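Local coordinates for protein putative ring-cleaving dioxygenase MhqO (Bacillus subtilis subsp. subtilis, PDB 3OAJ) that probably cleaves aromatic rings as an extradiol-type dioxygenase using one ferrous ion, and so may help break down and detoxify aromatic compounds, at residues I9-A14 with E266-P271; A14-P19 with I62-W67; Q20-F25 with Y47-G52; N224-Q229 with Y251-Y256. All coordinates share one frame; numbering follows the deposited sequence.

Contact 1 of 4, residues I9-A14 with E266-P271. With ZN (zinc ion), chain C; SO4 (sulfate ion), chain D.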
loop_
_atom_site.group_PDB
_atom_site.type_symbol
_atom_site.label_atom_id
_atom_site.label_comp_id
_atom_site.label_asym_id
_atom_site.label_seq_id
_atom_site.Cartn_x
_atom_site.Cartn_y
_atom_site.Cartn_z
ATOM N N ILE A 9 -4.500 0.950 -7.614
ATOM C CA ILE A 9 -3.548 1.358 -6.593
ATOM C C ILE A 9 -2.100 1.248 -7.126
ATOM O O ILE A 9 -1.727 0.258 -7.794
ATOM C CB ILE A 9 -3.706 0.476 -5.345
ATOM C CG1 ILE A 9 -5.106 0.644 -4.718
ATOM C CG2 ILE A 9 -2.579 0.740 -4.322
ATOM C CD1 ILE A 9 -5.467 -0.459 -3.706
ATOM N N HIS A 10 -1.313 2.290 -6.843
ATOM C CA HIS A 10 0.124 2.300 -7.060
ATOM C C HIS A 10 0.814 1.744 -5.814
ATOM O O HIS A 10 1.527 0.758 -5.887
ATOM C CB HIS A 10 0.605 3.733 -7.397
ATOM C CG HIS A 10 2.048 3.828 -7.769
ATOM N ND1 HIS A 10 3.062 3.777 -6.834
ATOM C CD2 HIS A 10 2.652 4.000 -8.970
ATOM C CE1 HIS A 10 4.228 3.885 -7.448
ATOM N NE2 HIS A 10 4.008 4.052 -8.738
ATOM N N HIS A 11 0.599 2.395 -4.674
ATOM C CA HIS A 11 1.143 1.908 -3.403
ATOM C C HIS A 11 0.260 2.420 -2.275
ATOM O O HIS A 11 -0.594 3.277 -2.489
ATOM C CB HIS A 11 2.599 2.368 -3.180
ATOM C CG HIS A 11 2.774 3.852 -3.076
ATOM N ND1 HIS A 11 2.984 4.656 -4.179
ATOM C CD2 HIS A 11 2.814 4.673 -1.997
ATOM C CE1 HIS A 11 3.149 5.907 -3.782
ATOM N NE2 HIS A 11 3.042 5.950 -2.465
ATOM N N ILE A 12 0.452 1.847 -1.092
ATOM C CA ILE A 12 -0.159 2.319 0.128
ATOM C C ILE A 12 0.970 2.540 1.126
ATOM O O ILE A 12 1.935 1.788 1.190
ATOM C CB ILE A 12 -1.163 1.243 0.653
ATOM C CG1 ILE A 12 -2.399 1.195 -0.251
ATOM C CG2 ILE A 12 -1.574 1.497 2.094
ATOM C CD1 ILE A 12 -3.250 -0.060 -0.093
ATOM N N THR A 13 0.819 3.574 1.946
ATOM C CA THR A 13 1.863 3.972 2.871
ATOM C C THR A 13 1.306 4.048 4.284
ATOM O O THR A 13 0.253 4.646 4.526
ATOM C CB THR A 13 2.489 5.311 2.445
ATOM O OG1 THR A 13 3.132 5.112 1.189
ATOM C CG2 THR A 13 3.487 5.866 3.505
ATOM N N ALA A 14 2.033 3.410 5.196
ATOM C CA ALA A 14 1.617 3.322 6.590
ATOM C C ALA A 14 2.727 3.680 7.566
ATOM O O ALA A 14 3.902 3.487 7.283
ATOM C CB ALA A 14 1.121 1.916 6.889
ATOM N N GLU A 266 -3.209 10.036 -3.303
ATOM C CA GLU A 266 -2.011 10.434 -4.028
ATOM C C GLU A 266 -2.170 9.903 -5.445
ATOM O O GLU A 266 -2.828 8.886 -5.647
ATOM C CB GLU A 266 -0.782 9.813 -3.350
ATOM C CG GLU A 266 0.550 9.931 -4.135
ATOM C CD GLU A 266 1.696 9.237 -3.445
ATOM O OE1 GLU A 266 1.500 8.653 -2.360
ATOM O OE2 GLU A 266 2.808 9.258 -4.010
ATOM N N ILE A 267 -1.631 10.623 -6.424
ATOM C CA ILE A 267 -1.420 10.045 -7.759
ATOM C C ILE A 267 0.090 9.923 -7.933
ATOM O O ILE A 267 0.810 10.913 -7.812
ATOM C CB ILE A 267 -2.022 10.908 -8.897
ATOM C CG1 ILE A 267 -3.481 11.316 -8.598
ATOM C CG2 ILE A 267 -1.818 10.214 -10.284
ATOM C CD1 ILE A 267 -4.457 10.192 -8.496
ATOM N N ALA A 268 0.547 8.703 -8.214
ATOM C CA ALA A 268 1.956 8.387 -8.397
ATOM C C ALA A 268 2.174 7.789 -9.771
ATOM O O ALA A 268 1.392 6.948 -10.232
ATOM C CB ALA A 268 2.409 7.396 -7.339
ATOM N N THR A 269 3.255 8.203 -10.416
ATOM C CA THR A 269 3.568 7.690 -11.729
ATOM C C THR A 269 4.100 6.264 -11.674
ATOM O O THR A 269 4.891 5.919 -10.777
ATOM C CB THR A 269 4.619 8.561 -12.437
ATOM O OG1 THR A 269 5.828 8.606 -11.670
ATOM C CG2 THR A 269 4.110 9.978 -12.693
ATOM N N ASP A 270 3.703 5.432 -12.644
ATOM C CA ASP A 270 4.262 4.078 -12.718
ATOM C C ASP A 270 5.796 4.097 -12.842
ATOM O O ASP A 270 6.473 3.422 -12.068
ATOM C CB ASP A 270 3.626 3.232 -13.841
ATOM C CG ASP A 270 2.202 2.776 -13.509
ATOM O OD1 ASP A 270 1.761 2.923 -12.343
ATOM O OD2 ASP A 270 1.508 2.290 -14.432
ATOM N N PRO A 271 6.356 4.882 -13.791
ATOM C CA PRO A 271 7.818 4.969 -13.857
ATOM C C PRO A 271 8.446 5.952 -12.852
ATOM O O PRO A 271 7.755 6.853 -12.345
ATOM C CB PRO A 271 8.082 5.455 -15.297
ATOM C CG PRO A 271 6.851 6.172 -15.704
ATOM C CD PRO A 271 5.704 5.633 -14.879
HETATM ZN ZN ZN C . 2.757 7.763 -1.448
HETATM S S SO4 D . 4.954 8.447 -0.503
HETATM O O1 SO4 D . 4.431 9.642 0.158
HETATM O O2 SO4 D . 6.388 8.302 -0.354
HETATM O O3 SO4 D . 4.290 7.232 -0.026
HETATM O O4 SO4 D . 4.711 8.617 -1.938
HETATM O O HOH W 1 7.031 3.457 -9.322
#
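The CA atoms of His10 and Ala268 are the nearest pair, 6.5 Å apart, where strand segments 9-14 and 266-269 pass with axes 7.5 Å and chain directions 119° apart. Both strands send a ligand to one zinc ion: His11 NE2 lies 2.1 Å from the metal and Glu266 OE1 1.8 Å. The Glu266 carboxylate, on an extended chain, stands nearly perpendicular to the His11 ring, and His218 adds the third protein ligand. This is the two-histidine, one-glutamate site of extradiol dioxygenases, iron being the predicted cofactor; here a sulfate, probably from the crystallisation liquor, adds O3 and O4, and Thr13 OG1 donates to O3. His11 ND1 donates a straight hydrogen bond to His10 ND1 (2.8 Å, 180°), tilted from the His10 ring plane; with the zinc bond it holds the ligand ring in its rotation. The Ala268 methyl sits over the His10 face, CB 3.6 Å from the ring centroid; His10 NE2 donates a weak hydrogen bond to Thr269 O (2.9 Å), and a water links NE2 to Asp270 O. A classic beta bulge sets both histidines opposite Ala220 of strand 215-223, which runs between the two strands, while 61-66 and 253-258 flank them outside.

Contact 2 of 4, residues A14-P19 with I62-W67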
loop_
_atom_site.group_PDB
_atom_site.type_symbol
_atom_site.label_atom_id
_atom_site.label_comp_id
_atom_site.label_asym_id
_atom_site.label_seq_id
_atom_site.Cartn_x
_atom_site.Cartn_y
_atom_site.Cartn_z
ATOM N N ALA A 14 2.033 3.410 5.196
ATOM C CA ALA A 14 1.617 3.322 6.590
ATOM C C ALA A 14 2.727 3.680 7.566
ATOM O O ALA A 14 3.902 3.487 7.283
ATOM C CB ALA A 14 1.121 1.916 6.889
ATOM N N ILE A 15 2.328 4.205 8.722
ATOM C CA ILE A 15 3.258 4.437 9.819
ATOM C C ILE A 15 3.175 3.208 10.716
ATOM O O ILE A 15 2.081 2.762 11.065
ATOM C CB ILE A 15 2.923 5.728 10.608
ATOM C CG1 ILE A 15 3.052 6.950 9.687
ATOM C CG2 ILE A 15 3.852 5.857 11.793
ATOM C CD1 ILE A 15 2.702 8.297 10.340
ATOM N N VAL A 16 4.335 2.636 11.040
ATOM C CA VAL A 16 4.400 1.426 11.877
ATOM C C VAL A 16 5.496 1.544 12.938
ATOM O O VAL A 16 6.032 2.623 13.155
ATOM C CB VAL A 16 4.587 0.143 11.015
ATOM C CG1 VAL A 16 3.353 -0.106 10.128
ATOM C CG2 VAL A 16 5.886 0.211 10.197
ATOM N N GLY A 17 5.815 0.423 13.587
ATOM C CA GLY A 17 6.804 0.361 14.670
ATOM C C GLY A 17 8.192 -0.028 14.193
ATOM O O GLY A 17 8.591 0.305 13.083
ATOM N N HIS A 18 8.930 -0.736 15.044
ATOM C CA HIS A 18 10.321 -1.099 14.774
ATOM C C HIS A 18 10.534 -1.691 13.375
ATOM O O HIS A 18 9.811 -2.618 12.992
ATOM C CB HIS A 18 10.772 -2.126 15.820
ATOM C CG HIS A 18 12.258 -2.272 15.941
ATOM N ND1 HIS A 18 13.045 -2.797 14.936
ATOM C CD2 HIS A 18 13.097 -1.993 16.967
ATOM C CE1 HIS A 18 14.306 -2.817 15.330
ATOM N NE2 HIS A 18 14.364 -2.341 16.561
ATOM N N PRO A 19 11.565 -1.205 12.639
ATOM C CA PRO A 19 11.832 -1.759 11.303
ATOM C C PRO A 19 12.118 -3.256 11.245
ATOM O O PRO A 19 11.773 -3.884 10.247
ATOM C CB PRO A 19 13.029 -0.937 10.795
ATOM C CG PRO A 19 13.668 -0.385 12.027
ATOM C CD PRO A 19 12.551 -0.165 13.008
ATOM N N ILE A 62 3.745 -1.915 -0.843
ATOM C CA ILE A 62 3.368 -1.451 0.491
ATOM C C ILE A 62 4.590 -0.782 1.092
ATOM O O ILE A 62 5.696 -1.318 1.062
ATOM C CB ILE A 62 2.779 -2.624 1.366
ATOM C CG1 ILE A 62 2.247 -2.095 2.714
ATOM C CG2 ILE A 62 3.783 -3.776 1.530
ATOM C CD1 ILE A 62 0.991 -1.225 2.620
ATOM N N THR A 63 4.383 0.412 1.632
ATOM C CA THR A 63 5.491 1.234 2.105
ATOM C C THR A 63 5.282 1.665 3.549
ATOM O O THR A 63 4.145 1.826 4.002
ATOM C CB THR A 63 5.756 2.487 1.196
ATOM O OG1 THR A 63 5.338 3.681 1.865
ATOM C CG2 THR A 63 5.070 2.394 -0.147
ATOM N N PHE A 64 6.397 1.850 4.262
ATOM C CA PHE A 64 6.334 2.066 5.711
ATOM C C PHE A 64 7.287 3.132 6.189
ATOM O O PHE A 64 8.429 3.218 5.722
ATOM C CB PHE A 64 6.696 0.763 6.436
ATOM C CG PHE A 64 5.770 -0.359 6.139
ATOM C CD1 PHE A 64 4.489 -0.400 6.704
ATOM C CD2 PHE A 64 6.161 -1.363 5.237
ATOM C CE1 PHE A 64 3.620 -1.452 6.400
ATOM C CE2 PHE A 64 5.313 -2.416 4.932
ATOM C CZ PHE A 64 4.032 -2.456 5.516
ATOM N N PHE A 65 6.802 3.931 7.133
ATOM C CA PHE A 65 7.659 4.757 7.977
ATOM C C PHE A 65 7.756 4.060 9.346
ATOM O O PHE A 65 6.852 4.207 10.176
ATOM C CB PHE A 65 7.078 6.168 8.109
ATOM C CG PHE A 65 6.943 6.895 6.801
ATOM C CD1 PHE A 65 8.050 7.115 5.984
ATOM C CD2 PHE A 65 5.705 7.387 6.396
ATOM C CE1 PHE A 65 7.911 7.795 4.755
ATOM C CE2 PHE A 65 5.565 8.073 5.197
ATOM C CZ PHE A 65 6.657 8.276 4.378
ATOM N N PRO A 66 8.815 3.258 9.561
ATOM C CA PRO A 66 8.911 2.548 10.828
ATOM C C PRO A 66 9.560 3.415 11.903
ATOM O O PRO A 66 10.762 3.702 11.842
ATOM C CB PRO A 66 9.783 1.323 10.493
ATOM C CG PRO A 66 10.465 1.630 9.210
ATOM C CD PRO A 66 9.853 2.843 8.598
ATOM N N TRP A 67 8.777 3.849 12.878
ATOM C CA TRP A 67 9.399 4.471 14.043
ATOM C C TRP A 67 9.054 3.791 15.369
ATOM O O TRP A 67 7.927 3.878 15.864
ATOM C CB TRP A 67 9.256 6.000 14.067
ATOM C CG TRP A 67 7.888 6.593 13.828
ATOM C CD1 TRP A 67 6.747 6.368 14.554
ATOM C CD2 TRP A 67 7.545 7.577 12.840
ATOM N NE1 TRP A 67 5.713 7.132 14.060
ATOM C CE2 TRP A 67 6.175 7.883 13.010
ATOM C CE3 TRP A 67 8.260 8.222 11.820
ATOM C CZ2 TRP A 67 5.503 8.806 12.192
ATOM C CZ3 TRP A 67 7.588 9.140 11.002
ATOM C CH2 TRP A 67 6.222 9.419 11.197
#
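Ala14 O accepts from Phe65 N at 2.9 Å, in the carbonyl plane, and Phe64 CA adds a C-H...O contact at 3.2 Å. It belongs to a parallel pairing in which Ala14 N donates to Thr63 O, Val16 N to Phe65 O, and Trp67 N to Val16 O (3.0 Å); the last two donors stand well above the carbonyl planes. Ala14, Val16, Phe64 and Pro66 share one face of the sheet. There the CG1 branch of Val16, beside its backbone N (chi1 -65°), reaches Phe64 CD1 at 3.6 Å. On the other face Ile15 CG1 approaches the edge of the Phe65 ring, and Ile15 CG2 presses obliquely on the indole, 3.2 Å from Trp67 NE1. Past the strand end, Pro19 CB rests on Pro66 CG (4.0 Å). These are the parallel first and last strands of a βαβββ unit of the glyoxalase/dioxygenase superfamily. Backbone bonds thus set the register, mostly apolar side chains pack on both faces, and the pairing places Thr63 where its OG1 hydrogen-bonds Thr13 OG1, close to the metal pocket.

Contact 3 of 4, residues Q20-F25 with Y47-G52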
loop_
_atom_site.group_PDB
_atom_site.type_symbol
_atom_site.label_atom_id
_atom_site.label_comp_id
_atom_site.label_asym_id
_atom_site.label_seq_id
_atom_site.Cartn_x
_atom_site.Cartn_y
_atom_site.Cartn_z
ATOM N N GLN A 20 12.742 -3.838 12.273
ATOM C CA GLN A 20 12.984 -5.276 12.249
ATOM C C GLN A 20 11.682 -6.072 12.373
ATOM O O GLN A 20 11.500 -7.080 11.689
ATOM C CB GLN A 20 13.996 -5.717 13.319
ATOM C CG GLN A 20 14.382 -7.195 13.211
ATOM C CD GLN A 20 15.154 -7.505 11.934
ATOM O OE1 GLN A 20 16.337 -7.196 11.835
ATOM N NE2 GLN A 20 14.485 -8.094 10.952
ATOM N N GLU A 21 10.791 -5.612 13.248
ATOM C CA GLU A 21 9.476 -6.237 13.412
ATOM C C GLU A 21 8.642 -6.125 12.133
ATOM O O GLU A 21 8.035 -7.104 11.673
ATOM C CB GLU A 21 8.738 -5.592 14.588
ATOM C CG GLU A 21 9.389 -5.849 15.927
ATOM C CD GLU A 21 8.728 -5.081 17.064
ATOM O OE1 GLU A 21 7.643 -4.482 16.851
ATOM O OE2 GLU A 21 9.301 -5.101 18.182
ATOM N N ASN A 22 8.644 -4.933 11.545
ATOM C CA ASN A 22 7.977 -4.687 10.269
ATOM C C ASN A 22 8.507 -5.637 9.197
ATOM O O ASN A 22 7.741 -6.331 8.529
ATOM C CB ASN A 22 8.213 -3.219 9.890
ATOM C CG ASN A 22 7.639 -2.842 8.533
ATOM O OD1 ASN A 22 8.371 -2.394 7.656
ATOM N ND2 ASN A 22 6.336 -2.980 8.372
ATOM N N THR A 23 9.826 -5.718 9.072
ATOM C CA THR A 23 10.430 -6.556 8.049
ATOM C C THR A 23 10.174 -8.046 8.292
ATOM O O THR A 23 9.909 -8.801 7.338
ATOM C CB THR A 23 11.957 -6.252 7.937
ATOM O OG1 THR A 23 12.128 -4.872 7.588
ATOM C CG2 THR A 23 12.636 -7.141 6.903
ATOM N N ASP A 24 10.298 -8.485 9.548
ATOM C CA ASP A 24 10.027 -9.888 9.863
ATOM C C ASP A 24 8.606 -10.263 9.456
ATOM O O ASP A 24 8.373 -11.397 9.042
ATOM C CB ASP A 24 10.245 -10.177 11.351
ATOM C CG ASP A 24 11.713 -10.245 11.741
ATOM O OD1 ASP A 24 12.591 -10.352 10.854
ATOM O OD2 ASP A 24 11.967 -10.197 12.958
ATOM N N PHE A 25 7.664 -9.324 9.531
ATOM C CA PHE A 25 6.315 -9.655 9.099
ATOM C C PHE A 25 6.167 -9.642 7.568
ATOM O O PHE A 25 5.763 -10.650 6.961
ATOM C CB PHE A 25 5.263 -8.753 9.747
ATOM C CG PHE A 25 3.862 -9.291 9.599
ATOM C CD1 PHE A 25 3.418 -10.324 10.418
ATOM C CD2 PHE A 25 2.986 -8.767 8.637
ATOM C CE1 PHE A 25 2.151 -10.840 10.276
ATOM C CE2 PHE A 25 1.699 -9.288 8.498
ATOM C CZ PHE A 25 1.284 -10.310 9.327
ATOM N N TYR A 47 13.510 5.786 8.457
ATOM C CA TYR A 47 13.447 4.920 7.285
ATOM C C TYR A 47 12.173 5.149 6.495
ATOM O O TYR A 47 11.126 5.470 7.046
ATOM C CB TYR A 47 13.410 3.453 7.696
ATOM C CG TYR A 47 14.730 2.809 8.042
ATOM C CD1 TYR A 47 15.725 2.632 7.077
ATOM C CD2 TYR A 47 14.955 2.307 9.325
ATOM C CE1 TYR A 47 16.931 1.998 7.397
ATOM C CE2 TYR A 47 16.150 1.680 9.659
ATOM C CZ TYR A 47 17.127 1.517 8.689
ATOM O OH TYR A 47 18.316 0.901 9.004
ATOM N N HIS A 48 12.278 4.908 5.200
ATOM C CA HIS A 48 11.124 4.651 4.377
ATOM C C HIS A 48 11.432 3.352 3.664
ATOM O O HIS A 48 12.360 3.306 2.861
ATOM C CB HIS A 48 10.905 5.778 3.363
ATOM C CG HIS A 48 9.572 5.722 2.676
ATOM N ND1 HIS A 48 9.234 6.559 1.633
ATOM C CD2 HIS A 48 8.506 4.904 2.862
ATOM C CE1 HIS A 48 8.003 6.280 1.232
ATOM N NE2 HIS A 48 7.539 5.285 1.963
ATOM N N LEU A 49 10.654 2.308 3.971
ATOM C CA LEU A 49 10.864 0.973 3.404
ATOM C C LEU A 49 9.753 0.665 2.413
ATOM O O LEU A 49 8.577 0.913 2.682
ATOM C CB LEU A 49 10.871 -0.099 4.504
ATOM C CG LEU A 49 11.840 0.112 5.671
ATOM C CD1 LEU A 49 11.725 -1.091 6.609
ATOM C CD2 LEU A 49 13.278 0.299 5.178
ATOM N N TYR A 50 10.133 0.097 1.273
ATOM C CA TYR A 50 9.175 -0.308 0.241
ATOM C C TYR A 50 9.283 -1.812 0.023
ATOM O O TYR A 50 10.373 -2.346 -0.248
ATOM C CB TYR A 50 9.486 0.384 -1.082
ATOM C CG TYR A 50 9.331 1.888 -1.153
ATOM C CD1 TYR A 50 10.370 2.742 -0.781
ATOM C CD2 TYR A 50 8.185 2.454 -1.702
ATOM C CE1 TYR A 50 10.257 4.130 -0.918
ATOM C CE2 TYR A 50 8.051 3.834 -1.839
ATOM C CZ TYR A 50 9.087 4.668 -1.434
ATOM O OH TYR A 50 8.963 6.028 -1.595
ATOM N N PHE A 51 8.147 -2.489 0.164
ATOM C CA PHE A 51 8.044 -3.927 -0.106
ATOM C C PHE A 51 7.112 -4.141 -1.289
ATOM O O PHE A 51 6.172 -3.364 -1.508
ATOM C CB PHE A 51 7.460 -4.679 1.103
ATOM C CG PHE A 51 8.329 -4.642 2.343
ATOM C CD1 PHE A 51 9.206 -5.687 2.628
ATOM C CD2 PHE A 51 8.248 -3.577 3.247
ATOM C CE1 PHE A 51 9.996 -5.668 3.772
ATOM C CE2 PHE A 51 9.056 -3.544 4.397
ATOM C CZ PHE A 51 9.919 -4.594 4.660
ATOM N N GLY A 52 7.347 -5.201 -2.050
ATOM C CA GLY A 52 6.448 -5.514 -3.147
ATOM C C GLY A 52 6.717 -6.893 -3.710
ATOM O O GLY A 52 7.315 -7.748 -3.032
#
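Asn22 and Thr23 of helix 19-29 lie on Leu49 and Phe51, the helix-on-sheet packing inside a βαβββ unit of the glyoxalase/dioxygenase superfamily. Helix 20-25 and strand 47-52 run almost parallel (5°), their axes 10.8 Å apart, so the contact is made almost wholly by side chains. The tight part is a small four-residue cluster. Thr23 OG1, hydrogen-bonded to Pro19 O one turn back, comes in at the edge of the Phe51 ring, 3.7 Å from CZ. Leu49 CD1 lies beside both polar groups, 3.7 Å from Asn22 OD1 and 3.9 Å from Thr23 OG1. The outward side of the helix is another matter: Glu21 is exposed and hydrogen-bonds His123, Gln20 NE2 hydrogen-bonds Glu308 O and, weakly, Asp24 OD1, and Asp24 forms a salt bridge with Arg310, near the end of the modelled chain. Asn22 CG stands anti to the backbone N (chi1 177°), carrying the amide inward with its plane nearly perpendicular to the Phe51 ring. Its OD1, buried without a hydrogen-bond partner in the model, ends 3.5 Å from Phe51 CE2.

Contact 4 of 4, residues N224-Q229 with Y251-Y256. With SO4 (sulfate ion), chain D.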
loop_
_atom_site.group_PDB
_atom_site.type_symbol
_atom_site.label_atom_id
_atom_site.label_comp_id
_atom_site.label_asym_id
_atom_site.label_seq_id
_atom_site.Cartn_x
_atom_site.Cartn_y
_atom_site.Cartn_z
ATOM N N ASN A 224 -0.060 6.694 -15.678
ATOM C CA ASN A 224 0.799 5.994 -16.637
ATOM C C ASN A 224 2.213 6.568 -16.749
ATOM O O ASN A 224 3.174 5.825 -16.921
ATOM C CB ASN A 224 0.176 6.000 -18.045
ATOM C CG ASN A 224 -1.185 5.315 -18.109
ATOM O OD1 ASN A 224 -2.119 5.821 -18.753
ATOM N ND2 ASN A 224 -1.305 4.168 -17.471
ATOM N N ASP A 225 2.321 7.891 -16.652
ATOM C CA ASP A 225 3.571 8.605 -16.871
ATOM C C ASP A 225 3.430 10.038 -16.361
ATOM O O ASP A 225 2.376 10.409 -15.834
ATOM C CB ASP A 225 3.994 8.548 -18.358
ATOM C CG ASP A 225 2.928 9.060 -19.321
ATOM O OD1 ASP A 225 2.036 9.843 -18.929
ATOM O OD2 ASP A 225 3.025 8.705 -20.521
ATOM N N ASP A 226 4.497 10.827 -16.491
ATOM C CA ASP A 226 4.495 12.208 -16.021
ATOM C C ASP A 226 3.374 13.028 -16.654
ATOM O O ASP A 226 2.702 13.784 -15.947
ATOM C CB ASP A 226 5.849 12.879 -16.268
ATOM C CG ASP A 226 6.951 12.310 -15.396
ATOM O OD1 ASP A 226 6.645 11.630 -14.395
ATOM O OD2 ASP A 226 8.135 12.564 -15.696
ATOM N N GLU A 227 3.182 12.903 -17.972
ATOM C CA GLU A 227 2.126 13.662 -18.662
ATOM C C GLU A 227 0.733 13.368 -18.100
ATOM O O GLU A 227 -0.052 14.271 -17.841
ATOM C CB GLU A 227 2.177 13.452 -20.183
ATOM C CG GLU A 227 1.250 14.380 -20.981
ATOM C CD GLU A 227 1.569 15.877 -20.829
ATOM O OE1 GLU A 227 2.750 16.248 -20.599
ATOM O OE2 GLU A 227 0.624 16.692 -20.958
ATOM N N ASP A 228 0.447 12.103 -17.858
ATOM C CA ASP A 228 -0.845 11.689 -17.323
ATOM C C ASP A 228 -1.025 12.292 -15.920
ATOM O O ASP A 228 -2.093 12.807 -15.585
ATOM C CB ASP A 228 -0.864 10.154 -17.304
ATOM C CG ASP A 228 -2.207 9.565 -16.946
ATOM O OD1 ASP A 228 -3.260 10.176 -17.228
ATOM O OD2 ASP A 228 -2.202 8.447 -16.400
ATOM N N GLN A 229 0.040 12.247 -15.118
ATOM C CA GLN A 229 -0.021 12.842 -13.787
ATOM C C GLN A 229 -0.292 14.350 -13.825
ATOM O O GLN A 229 -1.059 14.869 -12.995
ATOM C CB GLN A 229 1.251 12.552 -12.990
ATOM C CG GLN A 229 1.287 13.261 -11.650
ATOM C CD GLN A 229 2.503 12.885 -10.868
ATOM O OE1 GLN A 229 3.618 13.247 -11.213
ATOM N NE2 GLN A 229 2.294 12.113 -9.815
ATOM N N TYR A 251 11.626 7.224 -7.170
ATOM C CA TYR A 251 11.145 5.973 -7.796
ATOM C C TYR A 251 9.804 6.181 -8.495
ATOM O O TYR A 251 9.279 5.280 -9.139
ATOM C CB TYR A 251 11.124 4.853 -6.746
ATOM C CG TYR A 251 12.427 4.897 -5.984
ATOM C CD1 TYR A 251 12.491 5.359 -4.663
ATOM C CD2 TYR A 251 13.625 4.594 -6.631
ATOM C CE1 TYR A 251 13.721 5.471 -4.002
ATOM C CE2 TYR A 251 14.848 4.709 -5.977
ATOM C CZ TYR A 251 14.884 5.147 -4.667
ATOM O OH TYR A 251 16.102 5.242 -4.043
ATOM N N PHE A 252 9.277 7.393 -8.356
ATOM C CA PHE A 252 8.024 7.857 -8.987
ATOM C C PHE A 252 7.904 9.338 -8.637
ATOM O O PHE A 252 8.560 9.800 -7.705
ATOM C CB PHE A 252 6.789 7.077 -8.471
ATOM C CG PHE A 252 6.680 7.024 -6.973
ATOM C CD1 PHE A 252 6.021 8.028 -6.264
ATOM C CD2 PHE A 252 7.267 5.974 -6.257
ATOM C CE1 PHE A 252 5.917 7.982 -4.876
ATOM C CE2 PHE A 252 7.175 5.942 -4.858
ATOM C CZ PHE A 252 6.529 6.952 -4.163
ATOM N N ASN A 253 7.089 10.071 -9.400
ATOM C CA ASN A 253 6.668 11.427 -9.044
ATOM C C ASN A 253 5.286 11.326 -8.401
ATOM O O ASN A 253 4.508 10.426 -8.730
ATOM C CB ASN A 253 6.638 12.327 -10.282
ATOM C CG ASN A 253 8.030 12.596 -10.845
ATOM O OD1 ASN A 253 9.006 12.677 -10.101
ATOM N ND2 ASN A 253 8.130 12.690 -12.168
ATOM N N ALA A 254 5.012 12.231 -7.466
ATOM C CA ALA A 254 3.803 12.212 -6.646
ATOM C C ALA A 254 3.076 13.549 -6.607
ATOM O O ALA A 254 3.710 14.592 -6.564
ATOM C CB ALA A 254 4.161 11.816 -5.226
ATOM N N ILE A 255 1.742 13.493 -6.636
ATOM C CA ILE A 255 0.887 14.603 -6.204
ATOM C C ILE A 255 -0.079 14.060 -5.168
ATOM O O ILE A 255 -0.441 12.878 -5.201
ATOM C CB ILE A 255 0.107 15.264 -7.368
ATOM C CG1 ILE A 255 -0.775 14.243 -8.112
ATOM C CG2 ILE A 255 1.090 15.915 -8.340
ATOM C CD1 ILE A 255 -1.629 14.855 -9.227
ATOM N N TYR A 256 -0.484 14.933 -4.253
ATOM C CA TYR A 256 -1.372 14.551 -3.137
ATOM C C TYR A 256 -2.601 15.449 -3.069
ATOM O O TYR A 256 -2.521 16.656 -3.314
ATOM C CB TYR A 256 -0.630 14.642 -1.791
ATOM C CG TYR A 256 0.676 13.865 -1.728
ATOM C CD1 TYR A 256 0.720 12.567 -1.216
ATOM C CD2 TYR A 256 1.869 14.426 -2.209
ATOM C CE1 TYR A 256 1.930 11.851 -1.169
ATOM C CE2 TYR A 256 3.070 13.732 -2.165
ATOM C CZ TYR A 256 3.096 12.443 -1.652
ATOM O OH TYR A 256 4.292 11.747 -1.607
HETATM S S SO4 D . 4.954 8.447 -0.503
HETATM O O1 SO4 D . 4.431 9.642 0.158
HETATM O O2 SO4 D . 6.388 8.302 -0.354
HETATM O O3 SO4 D . 4.290 7.232 -0.026
HETATM O O4 SO4 D . 4.711 8.617 -1.938
HETATM O O HOH W 2 10.376 12.481 -14.300
#
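Gln229 and Asn253 join the start of helix 226-238 to strand 253-258 largely through polar groups. The Gln229 side chain, extended beyond CG with CG anti to the backbone N (chi1 175°), crosses Asn253 at about a right angle and ends on the strand backbone. Its NE2 donates to Asn253 O at 3.0 Å, 61° out of the carbonyl plane, and also makes a weak hydrogen bond to Ile267 O on the next strand; one amide nitrogen therefore touches down on two strands. Gln229 OE1 packs against Asn253 CB at 3.3 Å. Asn253 replies toward the helix: its ND2 donates to Asp226 OD1 (2.9 Å) from above the carboxylate plane, while its N is hydrogen-bonded to Thr269 OG1. A water closes the triangle, giving a hydrogen to Asp226 OD2 and accepting one from Asn253 ND2. Within the helix start, Asp225 is the N-cap, its OD1 taking Asp228 N at 3.0 Å, while Asp228 OD2 receives Asn224 N and Asp228 OD1 forms a salt bridge with Lys4. Ile255 CD1 adds an apolar touch on Gln229 CG at 4.1 Å. Tyr256 OH donates to sulfate O1 (2.8 Å) and is hydrogen-bonded to Arg249 NE; Phe252 turns its ring edge to sulfate O4. The helix side is thus held by hydrogen bonds well out of their acceptors' planes, which probably matter by satisfying each other's polar groups, and the opposite side borders the metal-bound anion.

All four contacts reach one mixed eight-stranded sheet built from both VOC ranges, contacts 3 and 4 through helices packed on it. Contact 1 joins the two ranges at the metal, and the chain between its segments encloses all the others: contact 3 is nested inside contact 2, and contact 4 follows them in series. Contacts 2 and 3, centres about 7 Å apart, lie in the first range and use the neighbouring strands 61-66 and 47-52 respectively. Contact 4 lies in the second, its centre about 9 Å from that of contact 1, joined through adjacent strands 253-258 and 264-269. Centres of contacts 3 and 4 are about 24 Å apart, yet Tyr50 OH touches Phe252 CZ. Two βαβββ units thus enclose a single metal site.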